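Local structure of cell wall binding protein cwp8 (Peptoclostridium difficile, 5J6Q) at residues V301-F306 against I355-G360; A313-G318 against A337-S342; S365-I370 against K392-S397. The protein probably anchors itself in the bacterial cell wall through its three CWB2 modules, as a surface protein associated with the S-layer. All blocks are in the same frame, centred on the assembly; numbering follows the deposited sequence.

Following the chain from the N terminus, the first element involved is helix 294-305, whose last turn meets helix 349-359 in contact 1 after an intervening run of 48 residues. Within that run lies contact 2, where strand 313-318 leads through two short helices to its parallel neighbour 339-342. Contact 3 follows in series: strand 367-371 runs through helix 379-386 to strand 392-396. Contacts 2 and 3 share one four-stranded parallel sheet, joined at its middle by backbone bonds from I314 and L316 to Y369. I355 packing on I314 and K366 bonding to the carbonyl of L359 bind helix 349-359 to that sheet; R305 NH2, bonding to the carbonyl of A337, joins helix 294-305 to it.

Contact 1 (V301-F306 against I355-G360); sequences VSKERF and ILRVLG
The guanidinium of R357 has CG of K303 over one face, with K303 CG 3.7 Å from R357 NH2, and the carbonyl oxygens of F306 and S302 at its edge. F306 O is held end-on: NH1 and NH2 of R357 each donate to this one oxygen at 2.9 Å. It lies 4° out of the guanidinium plane, and both nitrogens come from the same face of the carbonyl plane. S302 O stands farther off and serves as the helical acceptor of F306 N. The F306 ring carries CB of R305 against one face. Across the contact CG1 of V358 approaches F306, 4.2 Å from F306 CB, and also meets the hydroxyl of S302, with OG of S302 and CG1 of V358 3.5 Å apart. That hydroxyl also makes a weak hydrogen bond to E354.

Arginine suits its position because it is long and flat and offers several N-H groups. Its side chain sets out facing the other helix, with CG anti to the backbone N (chi1 -165°), and the chain is bent at chi3. Salt bridges from NH2 to the same E354 and from NH1 to D308 also hold the group, and would be expected to balance its charge. F306 is the first residue to leave helical geometry, so its carbonyl can turn outward to an external donor. The small S302 lets V358 and P338 come close, while K303 lends only the base of its chain and sends its amino end away.

The two helix segments run almost parallel, 10° apart, with their axes 10.9 Å from each other, a spacing bridged by one arginine and one valine. An arginine thus donates from two nitrogens to the carbonyl of the first residue beyond helix 294-305, between two near-parallel helices of the Toprim-like alpha/beta fold of a CWB2 module.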
ATOM      1  N   VAL A 301      16.443  10.703  -2.792  1.00 35.03           N
ATOM      2  CA  VAL A 301      17.736  10.039  -3.038  1.00 36.71           C
ATOM      3  C   VAL A 301      18.676  10.401  -1.854  1.00 41.21           C
ATOM      4  O   VAL A 301      19.351   9.516  -1.310  1.00 36.48           O
ATOM      5  CB  VAL A 301      18.429  10.439  -4.372  1.00 37.63           C
ATOM      6  CG1 VAL A 301      19.891   9.941  -4.454  1.00 29.23           C
ATOM      7  CG2 VAL A 301      17.619   9.850  -5.530  1.00 38.06           C
ATOM      8  N   SER A 302      18.695  11.672  -1.461  1.00 40.11           N
ATOM      9  CA  SER A 302      19.563  12.101  -0.355  1.00 44.88           C
ATOM     10  C   SER A 302      19.209  11.321   0.929  1.00 44.89           C
ATOM     11  O   SER A 302      20.116  10.823   1.614  1.00 42.54           O
ATOM     12  CB  SER A 302      19.464  13.602  -0.122  1.00 43.22           C
ATOM     13  OG  SER A 302      20.517  14.021   0.726  1.00 47.11           O
ATOM     14  N   LYS A 303      17.911  11.159   1.237  1.00 44.87           N
ATOM     15  CA  LYS A 303      17.608  10.346   2.421  1.00 44.29           C
ATOM     16  C   LYS A 303      18.108   8.910   2.306  1.00 46.60           C
ATOM     17  O   LYS A 303      18.474   8.313   3.319  1.00 43.97           O
ATOM     18  CB  LYS A 303      16.133  10.357   2.699  1.00 42.32           C
ATOM     19  CG  LYS A 303      15.748  11.780   3.188  1.00 41.33           C
ATOM     20  CD  LYS A 303      14.273  11.930   2.886  1.00 59.39           C
ATOM     21  CE  LYS A 303      13.651  13.163   3.507  1.00 68.28           C
ATOM     22  NZ  LYS A 303      12.224  12.877   3.801  1.00 68.75           N
ATOM     23  N   GLU A 304      18.185   8.366   1.073  1.00 40.97           N
ATOM     24  CA  GLU A 304      18.649   7.026   0.940  1.00 41.26           C
ATOM     25  C   GLU A 304      20.131   6.986   1.147  1.00 43.16           C
ATOM     26  O   GLU A 304      20.637   6.050   1.763  1.00 43.25           O
ATOM     27  CB  GLU A 304      18.276   6.445  -0.432  1.00 38.89           C
ATOM     28  CG  GLU A 304      18.553   4.968  -0.502  1.00 48.53           C
ATOM     29  CD  GLU A 304      17.638   4.140   0.422  1.00 58.12           C
ATOM     30  OE1 GLU A 304      16.444   4.548   0.656  1.00 57.67           O
ATOM     31  OE2 GLU A 304      18.125   3.087   0.877  1.00 51.79           O
ATOM     32  N   ARG A 305      20.838   8.004   0.661  1.00 42.42           N
ATOM     33  CA  ARG A 305      22.280   8.032   0.787  1.00 47.08           C
ATOM     34  C   ARG A 305      22.773   8.431   2.187  1.00 49.73           C
ATOM     35  O   ARG A 305      23.799   7.901   2.614  1.00 49.62           O
ATOM     36  CB  ARG A 305      22.875   9.031  -0.235  1.00 47.37           C
ATOM     37  CG  ARG A 305      22.549   8.567  -1.658  1.00 47.52           C
ATOM     38  CD  ARG A 305      23.182   9.438  -2.718  1.00 46.11           C
ATOM     39  NE  ARG A 305      24.629   9.542  -2.533  1.00 40.78           N
ATOM     40  CZ  ARG A 305      25.311  10.637  -2.782  1.00 39.64           C
ATOM     41  NH1 ARG A 305      26.631  10.659  -2.575  1.00 50.86           N
ATOM     42  NH2 ARG A 305      24.705  11.714  -3.264  1.00 43.38           N
ATOM     43  N   PHE A 306      22.092   9.353   2.892  1.00 48.86           N
ATOM     44  CA  PHE A 306      22.656   9.774   4.180  1.00 50.56           C
ATOM     45  C   PHE A 306      21.720   9.846   5.378  1.00 49.60           C
ATOM     46  O   PHE A 306      20.616  10.380   5.306  1.00 47.86           O
ATOM     47  CB  PHE A 306      23.277  11.175   4.085  1.00 49.54           C
ATOM     48  CG  PHE A 306      24.167  11.415   2.878  1.00 52.53           C
ATOM     49  CD1 PHE A 306      23.648  11.957   1.716  1.00 45.83           C
ATOM     50  CD2 PHE A 306      25.504  11.082   2.910  1.00 49.65           C
ATOM     51  CE1 PHE A 306      24.441  12.147   0.610  1.00 45.44           C
ATOM     52  CE2 PHE A 306      26.295  11.278   1.808  1.00 57.72           C
ATOM     53  CZ  PHE A 306      25.756  11.813   0.647  1.00 49.69           C
ATOM     54  N   ILE A 355      19.384  20.250   3.054  1.00 42.36           N
ATOM     55  CA  ILE A 355      20.764  20.722   3.388  1.00 43.27           C
ATOM     56  C   ILE A 355      21.041  20.633   4.952  1.00 46.00           C
ATOM     57  O   ILE A 355      22.057  20.099   5.392  1.00 46.15           O
ATOM     58  CB  ILE A 355      20.958  22.190   3.016  1.00 46.54           C
ATOM     59  CG1 ILE A 355      20.736  22.363   1.504  1.00 44.70           C
ATOM     60  CG2 ILE A 355      22.483  22.692   3.432  1.00 41.34           C
ATOM     61  CD1 ILE A 355      21.845  21.728   0.779  1.00 44.03           C
ATOM     62  N   LEU A 356      20.112  21.136   5.747  1.00 53.45           N
ATOM     63  CA  LEU A 356      20.292  21.127   7.208  1.00 58.42           C
ATOM     64  C   LEU A 356      20.391  19.757   7.755  1.00 54.09           C
ATOM     65  O   LEU A 356      21.250  19.446   8.567  1.00 55.58           O
ATOM     66  CB  LEU A 356      19.116  21.853   7.859  1.00 57.80           C
ATOM     67  CG  LEU A 356      19.029  23.339   7.492  1.00 68.95           C
ATOM     68  CD1 LEU A 356      17.857  23.970   8.286  1.00 70.23           C
ATOM     69  CD2 LEU A 356      20.324  24.090   7.800  1.00 71.99           C
ATOM     70  N   ARG A 357      19.530  18.889   7.285  1.00 55.52           N
ATOM     71  CA  ARG A 357      19.446  17.522   7.762  1.00 50.57           C
ATOM     72  C   ARG A 357      20.689  16.764   7.518  1.00 53.59           C
ATOM     73  O   ARG A 357      21.161  16.080   8.454  1.00 51.93           O
ATOM     74  CB  ARG A 357      18.274  16.750   7.094  1.00 55.44           C
ATOM     75  CG  ARG A 357      17.966  15.441   7.854  1.00 52.93           C
ATOM     76  CD  ARG A 357      17.102  14.423   7.067  1.00 50.66           C
ATOM     77  NE  ARG A 357      17.722  14.004   5.803  1.00 47.43           N
ATOM     78  CZ  ARG A 357      18.588  13.012   5.687  1.00 54.71           C
ATOM     79  NH1 ARG A 357      18.946  12.298   6.742  1.00 42.02           N
ATOM     80  NH2 ARG A 357      19.121  12.728   4.484  1.00 49.51           N
ATOM     81  N   VAL A 358      21.280  16.871   6.276  1.00 52.11           N
ATOM     82  CA  VAL A 358      22.453  16.018   6.035  1.00 50.33           C
ATOM     83  C   VAL A 358      23.744  16.612   6.545  1.00 49.28           C
ATOM     84  O   VAL A 358      24.634  15.820   6.834  1.00 49.95           O
ATOM     85  CB  VAL A 358      22.581  15.620   4.523  1.00 45.18           C
ATOM     86  CG1 VAL A 358      21.310  14.917   4.061  1.00 42.48           C
ATOM     87  CG2 VAL A 358      22.859  16.847   3.650  1.00 41.41           C
ATOM     88  N   LEU A 359      23.879  17.974   6.645  1.00 49.62           N
ATOM     89  CA  LEU A 359      25.148  18.572   7.165  1.00 52.97           C
ATOM     90  C   LEU A 359      25.190  18.436   8.691  1.00 51.97           C
ATOM     91  O   LEU A 359      26.277  18.189   9.254  1.00 55.22           O
ATOM     92  CB  LEU A 359      25.313  20.076   6.809  1.00 48.07           C
ATOM     93  CG  LEU A 359      25.306  20.356   5.330  1.00 46.34           C
ATOM     94  CD1 LEU A 359      25.304  21.860   5.086  1.00 42.68           C
ATOM     95  CD2 LEU A 359      26.490  19.637   4.663  1.00 39.54           C
ATOM     96  N   GLY A 360      24.033  18.578   9.342  1.00 53.06           N
ATOM     97  CA  GLY A 360      23.968  18.421  10.785  1.00 61.20           C
ATOM     98  C   GLY A 360      24.618  19.546  11.578  1.00 65.09           C
ATOM     99  O   GLY A 360      24.715  20.659  11.106  1.00 64.68           O
TER

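Contact 2 (A313-G318 against A337-S342); sequences AIILVG and APILLS
V317 and L341 lie side by side and point the same way, with CG1 of V317 3.6 Å from CD2 of L341. That methyl of V317 takes the position between its backbone N and carbonyl carbon (chi1 69°), from which it also meets CG2 of I339. On the same face of the sheet, CB of I315 touches CG1 of I339, and CG1 of I315 reaches back to CB of A337, 3.7 Å away. Branching at CB suits both places: one methyl of V317 serves I339 and L341 together, and I315 spans A337 and I339 with CG1 and CB.

The other face belongs to I314, L316 and L340. CD1 of L316 rests 4.1 Å from CB of L340, while I314 crosses both P338 and L340 at a slant, meeting the proline ring with CD1 and the leucine with CG2. Helix 349-359 closes over I314 and L340. At the start of the pair, where A313 and A337 approach most closely, CB of A337 lies 3.0 Å from A313 O; alanine is small enough for this place.

Between the faces run four backbone bonds, from I315 N to P338 O, L340 N to I315 O, V317 N to L340 O and S342 N to V317 O. P338 has no N-H, yet its carbonyl still accepts, and the regular bonding starts there. OG of S342 turns to the carbonyl of S346.

With a signed crossing angle of -40°, these are twisted parallel neighbours joined through helices, the beta-alpha-beta crossover of an alpha/beta sheet, here with 339-342 as its edge strand.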
ATOM      1  N   ALA A 313      29.373  17.171   2.569  1.00 54.28           N
ATOM      2  CA  ALA A 313      29.265  18.342   1.706  1.00 47.30           C
ATOM      3  C   ALA A 313      27.943  18.359   0.960  1.00 46.31           C
ATOM      4  O   ALA A 313      27.120  17.450   1.126  1.00 45.58           O
ATOM      5  CB  ALA A 313      30.412  18.343   0.694  1.00 44.18           C
ATOM      6  N   ILE A 314      27.720  19.429   0.165  1.00 44.70           N
ATOM      7  CA  ILE A 314      26.504  19.591  -0.644  1.00 50.73           C
ATOM      8  C   ILE A 314      27.018  19.916  -2.098  1.00 54.40           C
ATOM      9  O   ILE A 314      27.986  20.675  -2.231  1.00 50.27           O
ATOM     10  CB  ILE A 314      25.567  20.757  -0.172  1.00 52.04           C
ATOM     11  CG1 ILE A 314      25.188  20.622   1.325  1.00 44.77           C
ATOM     12  CG2 ILE A 314      24.276  20.826  -1.103  1.00 46.19           C
ATOM     13  CD1 ILE A 314      24.143  19.569   1.623  1.00 38.26           C
ATOM     14  N   ILE A 315      26.446  19.245  -3.133  1.00 49.29           N
ATOM     15  CA  ILE A 315      26.694  19.595  -4.488  1.00 47.22           C
ATOM     16  C   ILE A 315      25.359  20.183  -4.866  1.00 46.99           C
ATOM     17  O   ILE A 315      24.332  19.500  -4.738  1.00 50.01           O
ATOM     18  CB  ILE A 315      27.065  18.462  -5.456  1.00 53.59           C
ATOM     19  CG1 ILE A 315      28.126  17.516  -4.867  1.00 55.19           C
ATOM     20  CG2 ILE A 315      27.617  19.113  -6.743  1.00 58.25           C
ATOM     21  CD1 ILE A 315      29.538  18.168  -4.886  1.00 55.45           C
ATOM     22  N   LEU A 316      25.345  21.412  -5.350  1.00 47.14           N
ATOM     23  CA  LEU A 316      24.105  22.097  -5.732  1.00 46.85           C
ATOM     24  C   LEU A 316      24.164  22.465  -7.248  1.00 48.58           C
ATOM     25  O   LEU A 316      25.096  23.136  -7.673  1.00 49.33           O
ATOM     26  CB  LEU A 316      24.003  23.327  -4.865  1.00 48.33           C
ATOM     27  CG  LEU A 316      22.652  23.982  -4.790  1.00 53.29           C
ATOM     28  CD1 LEU A 316      21.579  22.990  -4.425  1.00 53.15           C
ATOM     29  CD2 LEU A 316      22.754  25.078  -3.674  1.00 50.80           C
ATOM     30  N   VAL A 317      23.204  21.966  -8.088  1.00 49.38           N
ATOM     31  CA  VAL A 317      23.307  22.284  -9.522  1.00 47.84           C
ATOM     32  C   VAL A 317      22.030  22.996  -9.924  1.00 47.74           C
ATOM     33  O   VAL A 317      21.109  23.054  -9.106  1.00 47.17           O
ATOM     34  CB  VAL A 317      23.604  20.924 -10.283  1.00 51.57           C
ATOM     35  CG1 VAL A 317      22.408  19.998 -10.238  1.00 50.34           C
ATOM     36  CG2 VAL A 317      23.987  21.165 -11.733  1.00 62.25           C
ATOM     37  N   GLY A 318      21.937  23.602 -11.128  1.00 49.13           N
ATOM     38  CA  GLY A 318      20.672  24.213 -11.535  1.00 49.52           C
ATOM     39  C   GLY A 318      19.674  23.082 -11.856  1.00 48.55           C
ATOM     40  O   GLY A 318      20.085  22.004 -12.335  1.00 48.59           O
ATOM     41  N   ALA A 337      28.610  13.828  -0.836  1.00 51.49           N
ATOM     42  CA  ALA A 337      27.629  14.916  -0.810  1.00 46.35           C
ATOM     43  C   ALA A 337      26.455  14.559  -1.678  1.00 42.69           C
ATOM     44  O   ALA A 337      26.671  13.840  -2.656  1.00 46.28           O
ATOM     45  CB  ALA A 337      28.261  16.185  -1.379  1.00 39.11           C
ATOM     46  N   PRO A 338      25.227  15.009  -1.386  1.00 41.16           N
ATOM     47  CA  PRO A 338      24.029  14.692  -2.256  1.00 39.85           C
ATOM     48  C   PRO A 338      24.007  15.640  -3.420  1.00 47.60           C
ATOM     49  O   PRO A 338      24.549  16.753  -3.257  1.00 48.62           O
ATOM     50  CB  PRO A 338      22.838  15.017  -1.385  1.00 36.33           C
ATOM     51  CG  PRO A 338      23.449  16.203  -0.410  1.00 37.55           C
ATOM     52  CD  PRO A 338      24.855  15.704  -0.135  1.00 38.31           C
ATOM     53  N   ILE A 339      23.288  15.288  -4.531  1.00 45.12           N
ATOM     54  CA  ILE A 339      23.242  16.232  -5.570  1.00 41.94           C
ATOM     55  C   ILE A 339      21.884  16.811  -5.380  1.00 38.67           C
ATOM     56  O   ILE A 339      20.871  16.140  -5.490  1.00 43.90           O
ATOM     57  CB  ILE A 339      23.560  15.723  -6.982  1.00 39.73           C
ATOM     58  CG1 ILE A 339      25.043  15.346  -7.138  1.00 43.94           C
ATOM     59  CG2 ILE A 339      23.211  16.848  -7.931  1.00 36.77           C
ATOM     60  CD1 ILE A 339      25.403  14.318  -8.380  1.00 40.66           C
ATOM     61  N   LEU A 340      21.831  18.072  -5.008  1.00 36.91           N
ATOM     62  CA  LEU A 340      20.523  18.640  -4.722  1.00 36.71           C
ATOM     63  C   LEU A 340      20.338  19.699  -5.808  1.00 37.43           C
ATOM     64  O   LEU A 340      21.276  19.975  -6.516  1.00 38.85           O
ATOM     65  CB  LEU A 340      20.399  19.237  -3.288  1.00 33.62           C
ATOM     66  CG  LEU A 340      20.399  18.149  -2.174  1.00 41.29           C
ATOM     67  CD1 LEU A 340      20.625  18.813  -0.756  1.00 45.80           C
ATOM     68  CD2 LEU A 340      19.053  17.394  -2.135  1.00 35.66           C
ATOM     69  N   LEU A 341      19.178  20.289  -5.920  1.00 40.91           N
ATOM     70  CA  LEU A 341      18.904  21.164  -7.034  1.00 39.27           C
ATOM     71  C   LEU A 341      18.391  22.521  -6.578  1.00 48.40           C
ATOM     72  O   LEU A 341      17.607  22.574  -5.629  1.00 50.76           O
ATOM     73  CB  LEU A 341      17.776  20.493  -7.877  1.00 38.79           C
ATOM     74  CG  LEU A 341      18.013  19.013  -8.325  1.00 39.94           C
ATOM     75  CD1 LEU A 341      16.711  18.395  -8.917  1.00 40.96           C
ATOM     76  CD2 LEU A 341      19.080  18.936  -9.326  1.00 36.41           C
ATOM     77  N   SER A 342      18.745  23.601  -7.330  1.00 53.57           N
ATOM     78  CA  SER A 342      18.259  24.919  -6.993  1.00 61.95           C
ATOM     79  C   SER A 342      17.598  25.594  -8.181  1.00 63.01           C
ATOM     80  O   SER A 342      17.911  25.277  -9.328  1.00 61.24           O
ATOM     81  CB  SER A 342      19.423  25.817  -6.568  1.00 65.14           C
ATOM     82  OG  SER A 342      18.947  26.958  -5.879  1.00 64.26           O
TER

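Contact 3 (S365-I370 against K392-S397); sequences SKKIYI and KVERVS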
ATOM      1  N   SER A 365      32.422  22.682   9.519  1.00 65.65           N
ATOM      2  CA  SER A 365      33.587  22.120   8.833  1.00 70.90           C
ATOM      3  C   SER A 365      33.230  21.583   7.406  1.00 74.73           C
ATOM      4  O   SER A 365      34.062  20.905   6.798  1.00 75.49           O
ATOM      5  CB  SER A 365      34.131  20.967   9.653  1.00 73.31           C
ATOM      6  OG  SER A 365      33.034  20.252  10.196  1.00 76.54           O
ATOM      7  N   LYS A 366      32.004  21.862   6.880  1.00 72.20           N
ATOM      8  CA  LYS A 366      31.654  21.343   5.571  1.00 65.32           C
ATOM      9  C   LYS A 366      31.448  22.418   4.568  1.00 60.92           C
ATOM     10  O   LYS A 366      31.264  23.602   4.884  1.00 59.46           O
ATOM     11  CB  LYS A 366      30.407  20.474   5.695  1.00 64.37           C
ATOM     12  CG  LYS A 366      30.683  19.300   6.624  1.00 53.23           C
ATOM     13  CD  LYS A 366      29.443  18.753   7.231  1.00 44.32           C
ATOM     14  CE  LYS A 366      29.799  17.455   7.984  1.00 43.95           C
ATOM     15  NZ  LYS A 366      28.587  16.833   8.532  1.00 46.91           N
ATOM     16  N   LYS A 367      31.489  21.993   3.326  1.00 59.28           N
ATOM     17  CA  LYS A 367      31.336  22.856   2.184  1.00 55.93           C
ATOM     18  C   LYS A 367      30.093  22.567   1.277  1.00 54.74           C
ATOM     19  O   LYS A 367      29.599  21.466   1.211  1.00 55.04           O
ATOM     20  CB  LYS A 367      32.584  22.692   1.338  1.00 62.63           C
ATOM     21  CG  LYS A 367      33.739  23.514   1.872  1.00 75.65           C
ATOM     22  CD  LYS A 367      34.944  22.641   2.110  1.00 85.09           C
ATOM     23  CE  LYS A 367      35.893  22.725   0.947  1.00 92.67           C
ATOM     24  NZ  LYS A 367      36.893  21.631   1.001  1.00 96.03           N
ATOM     25  N   ILE A 368      29.660  23.587   0.594  1.00 50.94           N
ATOM     26  CA  ILE A 368      28.569  23.608  -0.339  1.00 54.48           C
ATOM     27  C   ILE A 368      29.202  24.075  -1.678  1.00 58.86           C
ATOM     28  O   ILE A 368      29.719  25.211  -1.730  1.00 54.66           O
ATOM     29  CB  ILE A 368      27.446  24.587   0.052  1.00 51.77           C
ATOM     30  CG1 ILE A 368      26.742  24.126   1.356  1.00 51.36           C
ATOM     31  CG2 ILE A 368      26.442  24.706  -1.111  1.00 46.66           C
ATOM     32  CD1 ILE A 368      25.714  25.158   1.826  1.00 50.19           C
ATOM     33  N   TYR A 369      29.247  23.156  -2.718  1.00 55.72           N
ATOM     34  CA  TYR A 369      29.749  23.531  -4.002  1.00 50.05           C
ATOM     35  C   TYR A 369      28.556  23.839  -4.896  1.00 53.18           C
ATOM     36  O   TYR A 369      27.629  23.022  -4.953  1.00 59.84           O
ATOM     37  CB  TYR A 369      30.522  22.398  -4.649  1.00 49.81           C
ATOM     38  CG  TYR A 369      31.684  21.872  -3.854  1.00 53.92           C
ATOM     39  CD1 TYR A 369      31.493  20.973  -2.821  1.00 51.66           C
ATOM     40  CD2 TYR A 369      32.993  22.249  -4.160  1.00 56.94           C
ATOM     41  CE1 TYR A 369      32.574  20.442  -2.114  1.00 55.80           C
ATOM     42  CE2 TYR A 369      34.076  21.731  -3.460  1.00 56.32           C
ATOM     43  CZ  TYR A 369      33.862  20.829  -2.435  1.00 62.23           C
ATOM     44  OH  TYR A 369      34.946  20.330  -1.729  1.00 64.63           O
ATOM     45  N   ILE A 370      28.550  24.954  -5.584  1.00 55.43           N
ATOM     46  CA  ILE A 370      27.487  25.303  -6.532  1.00 58.37           C
ATOM     47  C   ILE A 370      28.125  25.031  -7.917  1.00 63.02           C
ATOM     48  O   ILE A 370      29.143  25.629  -8.228  1.00 63.27           O
ATOM     49  CB  ILE A 370      27.100  26.766  -6.280  1.00 58.55           C
ATOM     50  CG1 ILE A 370      26.302  26.832  -4.984  1.00 62.08           C
ATOM     51  CG2 ILE A 370      26.287  27.366  -7.436  1.00 62.88           C
ATOM     52  CD1 ILE A 370      26.284  28.171  -4.321  1.00 62.85           C
ATOM     53  N   LYS A 392      32.625  26.763   3.785  1.00 68.96           N
ATOM     54  CA  LYS A 392      32.769  27.481   2.504  1.00 67.68           C
ATOM     55  C   LYS A 392      31.728  27.093   1.367  1.00 67.66           C
ATOM     56  O   LYS A 392      31.516  25.905   1.111  1.00 65.90           O
ATOM     57  CB  LYS A 392      34.182  27.199   1.951  1.00 68.17           C
ATOM     58  CG  LYS A 392      34.538  28.067   0.751  1.00 79.70           C
ATOM     59  CD  LYS A 392      35.925  27.751   0.209  1.00 85.88           C
ATOM     60  CE  LYS A 392      36.103  28.312  -1.182  1.00 93.00           C
ATOM     61  NZ  LYS A 392      37.194  27.620  -1.934  1.00 95.83           N
ATOM     62  N   VAL A 393      31.100  28.113   0.744  1.00 67.93           N
ATOM     63  CA  VAL A 393      30.238  28.014  -0.397  1.00 67.77           C
ATOM     64  C   VAL A 393      31.214  28.294  -1.566  1.00 71.52           C
ATOM     65  O   VAL A 393      31.498  29.450  -1.851  1.00 73.76           O
ATOM     66  CB  VAL A 393      29.099  29.060  -0.362  1.00 67.61           C
ATOM     67  CG1 VAL A 393      28.181  28.868  -1.564  1.00 71.48           C
ATOM     68  CG2 VAL A 393      28.289  28.944   0.915  1.00 66.80           C
ATOM     69  N   GLU A 394      31.750  27.241  -2.200  1.00 72.49           N
ATOM     70  CA  GLU A 394      32.718  27.342  -3.289  1.00 73.14           C
ATOM     71  C   GLU A 394      32.092  27.091  -4.658  1.00 74.07           C
ATOM     72  O   GLU A 394      31.459  26.042  -4.860  1.00 71.36           O
ATOM     73  CB  GLU A 394      33.821  26.305  -3.043  1.00 74.25           C
ATOM     74  CG  GLU A 394      34.806  26.157  -4.190  1.00 74.77           C
ATOM     75  CD  GLU A 394      35.938  25.206  -3.846  1.00 90.30           C
ATOM     76  OE1 GLU A 394      35.786  24.387  -2.909  1.00 95.03           O
ATOM     77  OE2 GLU A 394      36.988  25.279  -4.513  1.00100.76           O
ATOM     78  N   ARG A 395      32.256  28.030  -5.609  1.00 73.55           N
ATOM     79  CA  ARG A 395      31.647  27.780  -6.906  1.00 70.07           C
ATOM     80  C   ARG A 395      32.626  27.111  -7.853  1.00 69.60           C
ATOM     81  O   ARG A 395      33.822  27.472  -7.932  1.00 68.31           O
ATOM     82  CB  ARG A 395      31.043  29.048  -7.517  1.00 67.38           C
ATOM     83  CG  ARG A 395      30.006  28.632  -8.579  1.00 64.47           C
ATOM     84  CD  ARG A 395      29.381  29.773  -9.369  1.00 58.66           C
ATOM     85  NE  ARG A 395      28.378  30.481  -8.572  1.00 63.67           N
ATOM     86  CZ  ARG A 395      27.099  30.634  -8.913  1.00 65.62           C
ATOM     87  NH1 ARG A 395      26.285  31.342  -8.149  1.00 65.75           N
ATOM     88  NH2 ARG A 395      26.624  30.067 -10.016  1.00 64.19           N
ATOM     89  N   VAL A 396      32.094  26.076  -8.546  1.00 67.34           N
ATOM     90  CA  VAL A 396      32.824  25.223  -9.481  1.00 67.06           C
ATOM     91  C   VAL A 396      32.194  25.542 -10.808  1.00 68.46           C
ATOM     92  O   VAL A 396      31.106  25.017 -11.138  1.00 64.32           O
ATOM     93  CB  VAL A 396      32.655  23.722  -9.102  1.00 69.43           C
ATOM     94  CG1 VAL A 396      33.419  22.823 -10.069  1.00 64.04           C
ATOM     95  CG2 VAL A 396      33.130  23.474  -7.667  1.00 69.58           C
ATOM     96  N   SER A 397      32.867  26.393 -11.579  1.00 64.50           N
ATOM     97  CA  SER A 397      32.292  26.840 -12.829  1.00 65.27           C
ATOM     98  C   SER A 397      33.298  27.467 -13.811  1.00 67.74           C
ATOM     99  O   SER A 397      34.463  27.758 -13.461  1.00 66.59           O
ATOM    100  CB  SER A 397      31.205  27.854 -12.526  1.00 65.51           C
ATOM    101  OG  SER A 397      30.374  28.034 -13.659  1.00 74.24           O
TER
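E394 sets its CG anti to the backbone N (chi1 172°) and extends from there, while Y369 keeps its CG beside the backbone N (chi1 -57°), and the two side chains lie side by side, pointing the same way. Carboxylate and ring planes are 25° apart, and OE1 of E394 is 3.2 Å from CE2 of Y369. The other oxygen, OE2, is bound by Q411 and makes a salt bridge with NZ of K392, 3.5 Å away. At the edge of the ring, CG2 of V396 sits 3.7 Å from CD2 of Y369.

The backbones pair in parallel: I368 N bonds to K392 O, E394 N to I368 O, I370 N to E394 O and V396 N to I370 O. Strand 367-371, helix 379-386 and strand 392-396 form a beta-alpha-beta unit, and 392-396 is the edge strand of the sheet.

The face toward that helix carries I368, I370, V393 and R395. CD1 of I370 presses on CG1 of V393 at 3.4 Å, tighter than usual contact, while CG2 of I370 stands 3.6 Å above the guanidinium plane of R395, over its centre. Isoleucine fits here because its two branches serve different neighbours. The arginine's nitrogens are engaged by E382 and by the carbonyls of V377 and G372, which leaves its flat face to the methyl.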